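Local coordinates for protein Baccell_00875 (Bacteroides cellulosilyticus DSM 14838, PDB 5NO8) that probably acts as a polysaccharide lyase that cleaves the rhamnose caps, linked to glucuronic acid, from complex arabinogalactan proteins, at residues H164-N177 / E576-N588. Residues are numbered along the deposited sequence; the frame is centred on the assembly and turned at random.
Sequences HTHIWKGGSAAYVN and EAFNGFQPSYHLN
His164, His166 and Trp168, alternate residues of one strand, run alongside Phe578, Gly580 and Gln582 in the same direction, with CA atoms between 5.6 and 6.0 Å apart. Segment 164-177 is a hairpin, its strands paired by bonds such as His166 N to Asn177 O; segment 576-588 is an irregular loop leaving helix 562-576. The His164 and Phe578 rings meet obliquely, planes at 38°, with His164 NE2 over the centre of the phenyl face. Two hydrogen bonds cross between the segments, each pairing a side chain with a carbonyl. His166 NE2 donates to Ala577 O at 2.8 Å, the oxygen lying in the imidazole plane, while Gly580 CA sits over one face of that ring, 4.0 Å from its centroid. At ND1, a water shared with Gln582 NE2 probably helps to hold the ring's rotation. Gln582 NE2 also donates to Ile167 O at 3.0 Å, nearly straight (170°) but approaching from above the carbonyl plane; the bend at chi2 brings the amide back to the strand. Strand 163-168 is an edge strand of an eight-stranded antiparallel sheet, and the loop packs along this edge through side chains, bringing the helical part of the chain against the sheet. Trp168 has CG anti to its backbone nitrogen (chi1 -178°), which carries the indole across the loop: Pro583 CD lies over the five-membered ring, 3.8 Å from its centroid, and Leu587 CD1 meets CE3 at 3.7 Å. An alanine here would remove the indole and is likely to leave Pro583 and Leu587 facing a gap. Tyr175 OH reaches Phe581 CE1 at 3.4 Å, their rings barely overlapping, and a water joins that hydroxyl to Phe581 N. Arg249 makes a cation-pi contact with Phe581, and Asn177 ND2 bonds to Asn245.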
ATOM      1  N   HIS A 164      -4.614 -10.514  -3.543  1.00 15.82           N
ATOM      2  CA  HIS A 164      -3.777  -9.310  -3.477  1.00 15.28           C
ATOM      3  C   HIS A 164      -2.882  -9.316  -4.721  1.00 14.73           C
ATOM      4  O   HIS A 164      -2.056 -10.219  -4.904  1.00 15.42           O
ATOM      5  CB  HIS A 164      -2.933  -9.326  -2.217  1.00 15.25           C
ATOM      6  CG  HIS A 164      -3.738  -9.262  -0.959  1.00 15.61           C
ATOM      7  ND1 HIS A 164      -4.702  -8.303  -0.750  1.00 15.73           N
ATOM      8  CD2 HIS A 164      -3.693 -10.011   0.170  1.00 15.25           C
ATOM      9  CE1 HIS A 164      -5.215  -8.464   0.459  1.00 15.56           C
ATOM     10  NE2 HIS A 164      -4.632  -9.501   1.031  1.00 15.23           N
ATOM     11  N   THR A 165      -3.061  -8.315  -5.574  1.00 14.39           N
ATOM     12  CA  THR A 165      -2.399  -8.290  -6.865  1.00 14.99           C
ATOM     13  C   THR A 165      -1.166  -7.385  -6.804  1.00 13.97           C
ATOM     14  O   THR A 165      -1.291  -6.182  -6.705  1.00 14.83           O
ATOM     15  CB  THR A 165      -3.433  -7.844  -7.907  1.00 15.88           C
ATOM     16  OG1 THR A 165      -4.563  -8.742  -7.817  1.00 19.01           O
ATOM     17  CG2 THR A 165      -2.888  -7.942  -9.261  1.00 16.38           C
ATOM     18  N   HIS A 166       0.007  -7.982  -6.836  1.00 13.72           N
ATOM     19  CA  HIS A 166       1.266  -7.250  -6.678  1.00 13.14           C
ATOM     20  C   HIS A 166       1.798  -6.991  -8.068  1.00 12.88           C
ATOM     21  O   HIS A 166       2.335  -7.898  -8.716  1.00 13.22           O
ATOM     22  CB  HIS A 166       2.211  -8.068  -5.837  1.00 13.14           C
ATOM     23  CG  HIS A 166       1.680  -8.293  -4.456  1.00 13.55           C
ATOM     24  ND1 HIS A 166       1.391  -7.246  -3.605  1.00 14.35           N
ATOM     25  CD2 HIS A 166       1.289  -9.429  -3.815  1.00 13.15           C
ATOM     26  CE1 HIS A 166       0.869  -7.735  -2.486  1.00 14.34           C
ATOM     27  NE2 HIS A 166       0.817  -9.054  -2.577  1.00 12.77           N
ATOM     28  N   ILE A 167       1.654  -5.742  -8.497  1.00 12.44           N
ATOM     29  CA  ILE A 167       2.005  -5.336  -9.858  1.00 12.74           C
ATOM     30  C   ILE A 167       3.394  -4.716  -9.834  1.00 12.50           C
ATOM     31  O   ILE A 167       3.647  -3.853  -9.000  1.00 13.55           O
ATOM     32  CB  ILE A 167       1.015  -4.299 -10.390  1.00 12.63           C
ATOM     33  CG1 ILE A 167      -0.417  -4.838 -10.301  1.00 13.69           C
ATOM     34  CG2 ILE A 167       1.356  -3.925 -11.837  1.00 12.56           C
ATOM     35  CD1 ILE A 167      -1.446  -3.749 -10.470  1.00 14.23           C
ATOM     36  N   TRP A 168       4.273  -5.168 -10.721  1.00 11.69           N
ATOM     37  CA  TRP A 168       5.569  -4.523 -10.910  1.00 11.43           C
ATOM     38  C   TRP A 168       5.704  -4.044 -12.330  1.00 11.98           C
ATOM     39  O   TRP A 168       5.770  -4.869 -13.275  1.00 12.19           O
ATOM     40  CB  TRP A 168       6.746  -5.400 -10.525  1.00 11.51           C
ATOM     41  CG  TRP A 168       8.054  -4.695 -10.689  1.00 11.03           C
ATOM     42  CD1 TRP A 168       9.173  -5.186 -11.297  1.00 11.01           C
ATOM     43  CD2 TRP A 168       8.373  -3.348 -10.287  1.00 11.45           C
ATOM     44  NE1 TRP A 168      10.152  -4.236 -11.300  1.00 11.17           N
ATOM     45  CE2 TRP A 168       9.709  -3.113 -10.669  1.00 11.05           C
ATOM     46  CE3 TRP A 168       7.675  -2.337  -9.604  1.00 11.23           C
ATOM     47  CZ2 TRP A 168      10.370  -1.899 -10.420  1.00 11.41           C
ATOM     48  CZ3 TRP A 168       8.321  -1.117  -9.386  1.00 11.32           C
ATOM     49  CH2 TRP A 168       9.670  -0.927  -9.788  1.00 11.52           C
ATOM     50  N   LYS A 169       5.780  -2.719 -12.464  1.00 12.23           N
ATOM     51  CA  LYS A 169       5.958  -2.056 -13.750  1.00 12.93           C
ATOM     52  C   LYS A 169       7.419  -2.093 -14.215  1.00 12.84           C
ATOM     53  O   LYS A 169       8.011  -1.075 -14.569  1.00 14.22           O
ATOM     54  CB  LYS A 169       5.417  -0.606 -13.687  1.00 13.97           C
ATOM     55  CG  LYS A 169       6.135   0.300 -12.697  1.00 15.07           C
ATOM     56  CD  LYS A 169       5.545   1.712 -12.655  1.00 16.59           C
ATOM     57  CE  LYS A 169       6.432   2.586 -11.771  1.00 17.63           C
ATOM     58  NZ  LYS A 169       5.942   3.968 -11.646  1.00 18.43           N
ATOM     59  N   GLY A 170       7.991  -3.282 -14.265  1.00 12.43           N
ATOM     60  CA  GLY A 170       9.429  -3.444 -14.481  1.00 12.60           C
ATOM     61  C   GLY A 170       9.881  -3.567 -15.914  1.00 11.76           C
ATOM     62  O   GLY A 170      10.905  -4.218 -16.180  1.00 11.78           O
ATOM     63  N   GLY A 171       9.156  -2.961 -16.844  1.00 11.28           N
ATOM     64  CA  GLY A 171       9.601  -2.938 -18.248  1.00 11.59           C
ATOM     65  C   GLY A 171       9.612  -4.346 -18.831  1.00 11.54           C
ATOM     66  O   GLY A 171       8.585  -5.042 -18.803  1.00 11.70           O
ATOM     67  N   SER A 172      10.774  -4.772 -19.339  1.00 12.07           N
ATOM     68  CA  SER A 172      10.930  -6.117 -19.904  1.00 12.25           C
ATOM     69  C   SER A 172      10.794  -7.198 -18.859  1.00 12.79           C
ATOM     70  O   SER A 172      10.521  -8.339 -19.216  1.00 14.24           O
ATOM     71  CB  SER A 172      12.276  -6.294 -20.621  1.00 12.52           C
ATOM     72  OG  SER A 172      12.504  -5.250 -21.558  1.00 13.41           O
ATOM     73  N   ALA A 173      11.006  -6.842 -17.588  1.00 12.36           N
ATOM     74  CA  ALA A 173      10.927  -7.783 -16.474  1.00 12.62           C
ATOM     75  C   ALA A 173       9.736  -7.484 -15.591  1.00 12.64           C
ATOM     76  O   ALA A 173       9.736  -7.781 -14.388  1.00 12.52           O
ATOM     77  CB  ALA A 173      12.202  -7.717 -15.675  1.00 12.70           C
ATOM     78  N   ALA A 174       8.691  -6.910 -16.193  1.00 12.34           N
ATOM     79  CA  ALA A 174       7.461  -6.668 -15.477  1.00 12.18           C
ATOM     80  C   ALA A 174       6.781  -7.989 -15.092  1.00 12.07           C
ATOM     81  O   ALA A 174       6.986  -9.011 -15.714  1.00 12.64           O
ATOM     82  CB  ALA A 174       6.527  -5.828 -16.325  1.00 12.94           C
ATOM     83  N   TYR A 175       5.958  -7.932 -14.049  1.00 11.55           N
ATOM     84  CA  TYR A 175       5.223  -9.079 -13.590  1.00 12.12           C
ATOM     85  C   TYR A 175       4.019  -8.673 -12.753  1.00 12.06           C
ATOM     86  O   TYR A 175       3.881  -7.539 -12.324  1.00 11.44           O
ATOM     87  CB  TYR A 175       6.131 -10.039 -12.804  1.00 12.64           C
ATOM     88  CG  TYR A 175       6.688  -9.498 -11.509  1.00 12.51           C
ATOM     89  CD1 TYR A 175       5.890  -9.345 -10.372  1.00 13.10           C
ATOM     90  CD2 TYR A 175       8.018  -9.121 -11.422  1.00 12.83           C
ATOM     91  CE1 TYR A 175       6.405  -8.847  -9.201  1.00 13.40           C
ATOM     92  CE2 TYR A 175       8.545  -8.657 -10.245  1.00 12.63           C
ATOM     93  CZ  TYR A 175       7.730  -8.529  -9.138  1.00 13.59           C
ATOM     94  OH  TYR A 175       8.238  -8.011  -7.984  1.00 14.71           O
ATOM     95  N   VAL A 176       3.158  -9.656 -12.514  1.00 12.82           N
ATOM     96  CA  VAL A 176       2.128  -9.577 -11.501  1.00 13.81           C
ATOM     97  C   VAL A 176       2.177 -10.867 -10.669  1.00 14.59           C
ATOM     98  O   VAL A 176       2.201 -11.980 -11.211  1.00 14.67           O
ATOM     99  CB  VAL A 176       0.708  -9.382 -12.069  1.00 13.66           C
ATOM    100  CG1 VAL A 176      -0.276  -9.244 -10.931  1.00 13.62           C
ATOM    101  CG2 VAL A 176       0.602  -8.158 -12.986  1.00 14.51           C
ATOM    102  N   ASN A 177       2.254 -10.704  -9.352  1.00 14.72           N
ATOM    103  CA  ASN A 177       2.181 -11.814  -8.430  1.00 14.77           C
ATOM    104  C   ASN A 177       0.874 -11.669  -7.678  1.00 15.15           C
ATOM    105  O   ASN A 177       0.726 -10.760  -6.883  1.00 14.21           O
ATOM    106  CB  ASN A 177       3.371 -11.779  -7.492  1.00 15.76           C
ATOM    107  CG  ASN A 177       3.407 -12.959  -6.549  1.00 16.73           C
ATOM    108  OD1 ASN A 177       2.733 -13.978  -6.786  1.00 18.51           O
ATOM    109  ND2 ASN A 177       4.159 -12.830  -5.465  1.00 16.88           N
ATOM    110  N   GLU A 576       1.148 -10.857   5.675  1.00 16.80           N
ATOM    111  CA  GLU A 576       2.241 -10.745   4.713  1.00 17.67           C
ATOM    112  C   GLU A 576       1.772 -10.770   3.275  1.00 17.67           C
ATOM    113  O   GLU A 576       2.445 -10.210   2.403  1.00 16.73           O
ATOM    114  CB  GLU A 576       3.315 -11.818   4.936  1.00 19.43           C
ATOM    115  CG  GLU A 576       4.020 -11.631   6.275  1.00 21.61           C
ATOM    116  CD  GLU A 576       5.190 -12.559   6.476  1.00 24.09           C
ATOM    117  OE1 GLU A 576       5.927 -12.817   5.497  1.00 28.33           O
ATOM    118  OE2 GLU A 576       5.400 -13.004   7.619  1.00 27.74           O
ATOM    119  N   ALA A 577       0.604 -11.360   3.028  1.00 16.45           N
ATOM    120  CA  ALA A 577       0.062 -11.431   1.667  1.00 15.89           C
ATOM    121  C   ALA A 577      -0.307 -10.057   1.070  1.00 15.41           C
ATOM    122  O   ALA A 577      -0.343  -9.893  -0.158  1.00 15.22           O
ATOM    123  CB  ALA A 577      -1.135 -12.372   1.627  1.00 16.84           C
ATOM    124  N   PHE A 578      -0.556  -9.074   1.933  1.00 14.78           N
ATOM    125  CA  PHE A 578      -0.856  -7.710   1.495  1.00 14.30           C
ATOM    126  C   PHE A 578       0.334  -6.991   0.852  1.00 14.10           C
ATOM    127  O   PHE A 578       0.129  -5.939   0.232  1.00 13.93           O
ATOM    128  CB  PHE A 578      -1.310  -6.851   2.681  1.00 15.38           C
ATOM    129  CG  PHE A 578      -2.701  -7.147   3.176  1.00 15.88           C
ATOM    130  CD1 PHE A 578      -3.793  -6.478   2.628  1.00 15.78           C
ATOM    131  CD2 PHE A 578      -2.911  -8.032   4.220  1.00 17.39           C
ATOM    132  CE1 PHE A 578      -5.074  -6.712   3.113  1.00 17.13           C
ATOM    133  CE2 PHE A 578      -4.204  -8.261   4.725  1.00 16.58           C
ATOM    134  CZ  PHE A 578      -5.276  -7.625   4.145  1.00 16.49           C
ATOM    135  N   ASN A 579       1.538  -7.523   1.037  1.00 14.67           N
ATOM    136  CA  ASN A 579       2.786  -6.808   0.744  1.00 15.85           C
ATOM    137  C   ASN A 579       3.547  -7.457  -0.396  1.00 15.75           C
ATOM    138  O   ASN A 579       3.781  -8.687  -0.413  1.00 15.54           O
ATOM    139  CB  ASN A 579       3.730  -6.850   1.940  1.00 16.75           C
ATOM    140  CG  ASN A 579       3.262  -6.019   3.104  1.00 18.04           C
ATOM    141  OD1 ASN A 579       2.134  -5.553   3.168  1.00 17.74           O
ATOM    142  ND2 ASN A 579       4.143  -5.861   4.066  1.00 20.23           N
ATOM    143  N   GLY A 580       4.037  -6.616  -1.307  1.00 14.27           N
ATOM    144  CA  GLY A 580       4.865  -7.094  -2.389  1.00 14.62           C
ATOM    145  C   GLY A 580       6.351  -6.968  -2.077  1.00 14.70           C
ATOM    146  O   GLY A 580       6.741  -6.492  -0.986  1.00 14.91           O
ATOM    147  N   PHE A 581       7.181  -7.408  -3.025  1.00 14.12           N
ATOM    148  CA  PHE A 581       8.644  -7.309  -2.911  1.00 14.08           C
ATOM    149  C   PHE A 581       9.238  -6.534  -4.079  1.00 13.20           C
ATOM    150  O   PHE A 581      10.437  -6.677  -4.372  1.00 13.47           O
ATOM    151  CB  PHE A 581       9.295  -8.692  -2.748  1.00 15.75           C
ATOM    152  CG  PHE A 581       8.959  -9.653  -3.852  1.00 16.64           C
ATOM    153  CD1 PHE A 581       9.687  -9.671  -5.036  1.00 17.47           C
ATOM    154  CD2 PHE A 581       7.890 -10.539  -3.709  1.00 17.93           C
ATOM    155  CE1 PHE A 581       9.359 -10.558  -6.059  1.00 19.06           C
ATOM    156  CE2 PHE A 581       7.560 -11.413  -4.733  1.00 17.65           C
ATOM    157  CZ  PHE A 581       8.279 -11.404  -5.904  1.00 18.39           C
ATOM    158  N   GLN A 582       8.427  -5.685  -4.717  1.00 13.09           N
ATOM    159  CA  GLN A 582       8.877  -4.933  -5.882  1.00 12.87           C
ATOM    160  C   GLN A 582      10.067  -4.029  -5.507  1.00 12.49           C
ATOM    161  O   GLN A 582      10.115  -3.489  -4.376  1.00 12.69           O
ATOM    162  CB  GLN A 582       7.786  -4.039  -6.440  1.00 13.09           C
ATOM    163  CG  GLN A 582       6.522  -4.735  -6.899  1.00 13.43           C
ATOM    164  CD  GLN A 582       5.474  -4.822  -5.830  1.00 13.96           C
ATOM    165  OE1 GLN A 582       5.806  -5.023  -4.645  1.00 13.72           O
ATOM    166  NE2 GLN A 582       4.209  -4.664  -6.212  1.00 12.80           N
ATOM    167  N   PRO A 583      11.001  -3.815  -6.428  1.00 12.34           N
ATOM    168  CA  PRO A 583      12.209  -3.007  -6.071  1.00 11.80           C
ATOM    169  C   PRO A 583      11.987  -1.501  -6.198  1.00 12.63           C
ATOM    170  O   PRO A 583      12.582  -0.829  -7.059  1.00 11.84           O
ATOM    171  CB  PRO A 583      13.253  -3.529  -7.051  1.00 12.08           C
ATOM    172  CG  PRO A 583      12.441  -3.871  -8.270  1.00 11.94           C
ATOM    173  CD  PRO A 583      11.184  -4.484  -7.731  1.00 11.85           C
ATOM    174  N   SER A 584      11.097  -1.000  -5.345  1.00 12.36           N
ATOM    175  CA  SER A 584      10.719   0.403  -5.274  1.00 12.26           C
ATOM    176  C   SER A 584      10.432   0.725  -3.812  1.00 12.18           C
ATOM    177  O   SER A 584       9.765  -0.032  -3.134  1.00 12.46           O
ATOM    178  CB  SER A 584       9.456   0.674  -6.085  1.00 12.15           C
ATOM    179  OG  SER A 584       8.986   2.003  -5.895  1.00 13.05           O
ATOM    180  N   TYR A 585      10.877   1.883  -3.358  1.00 11.85           N
ATOM    181  CA  TYR A 585      10.542   2.359  -2.022  1.00 11.73           C
ATOM    182  C   TYR A 585       9.028   2.569  -1.849  1.00 11.93           C
ATOM    183  O   TYR A 585       8.524   2.475  -0.756  1.00 12.25           O
ATOM    184  CB  TYR A 585      11.329   3.606  -1.633  1.00 12.23           C
ATOM    185  CG  TYR A 585      11.048   4.825  -2.480  1.00 12.66           C
ATOM    186  CD1 TYR A 585      11.766   5.061  -3.643  1.00 13.19           C
ATOM    187  CD2 TYR A 585      10.020   5.714  -2.147  1.00 13.44           C
ATOM    188  CE1 TYR A 585      11.494   6.166  -4.453  1.00 13.63           C
ATOM    189  CE2 TYR A 585       9.765   6.834  -2.915  1.00 13.72           C
ATOM    190  CZ  TYR A 585      10.524   7.064  -4.056  1.00 14.24           C
ATOM    191  OH  TYR A 585      10.257   8.165  -4.828  1.00 15.36           O
ATOM    192  N   HIS A 586       8.297   2.799  -2.933  1.00 11.62           N
ATOM    193  CA  HIS A 586       6.850   2.942  -2.839  1.00 12.01           C
ATOM    194  C   HIS A 586       6.144   1.639  -2.476  1.00 12.14           C
ATOM    195  O   HIS A 586       5.029   1.678  -1.920  1.00 12.26           O
ATOM    196  CB  HIS A 586       6.278   3.434  -4.175  1.00 12.85           C
ATOM    197  CG  HIS A 586       6.568   4.868  -4.462  1.00 13.43           C
ATOM    198  ND1 HIS A 586       7.516   5.265  -5.379  1.00 16.75           N
ATOM    199  CD2 HIS A 586       6.039   5.996  -3.955  1.00 14.00           C
ATOM    200  CE1 HIS A 586       7.547   6.588  -5.434  1.00 14.42           C
ATOM    201  NE2 HIS A 586       6.663   7.056  -4.577  1.00 16.06           N
ATOM    202  N   LEU A 587       6.744   0.517  -2.863  1.00 12.06           N
ATOM    203  CA  LEU A 587       6.085  -0.794  -2.865  1.00 11.91           C
ATOM    204  C   LEU A 587       6.703  -1.853  -1.995  1.00 12.00           C
ATOM    205  O   LEU A 587       6.006  -2.797  -1.625  1.00 12.30           O
ATOM    206  CB  LEU A 587       6.044  -1.374  -4.288  1.00 12.18           C
ATOM    207  CG  LEU A 587       5.507  -0.487  -5.391  1.00 12.09           C
ATOM    208  CD1 LEU A 587       5.652  -1.165  -6.749  1.00 12.19           C
ATOM    209  CD2 LEU A 587       4.076  -0.115  -5.109  1.00 12.96           C
ATOM    210  N   ASN A 588       7.990  -1.742  -1.667  1.00 12.52           N
ATOM    211  CA  ASN A 588       8.717  -2.878  -1.110  1.00 13.29           C
ATOM    212  C   ASN A 588       8.296  -3.109   0.344  1.00 13.44           C
ATOM    213  O   ASN A 588       8.552  -2.291   1.212  1.00 13.26           O
ATOM    214  CB  ASN A 588      10.229  -2.683  -1.210  1.00 12.98           C
ATOM    215  CG  ASN A 588      10.976  -3.968  -0.982  1.00 14.17           C
ATOM    216  OD1 ASN A 588      11.167  -4.799  -1.901  1.00 16.91           O
ATOM    217  ND2 ASN A 588      11.396  -4.159   0.223  1.00 12.92           N
TER
HETATM  218  O   HOH W   1       2.016  -4.614  -4.266  1.00 12.96           O
HETATM  219  O   HOH W   2       6.266  -8.219  -5.598  1.00 16.62           O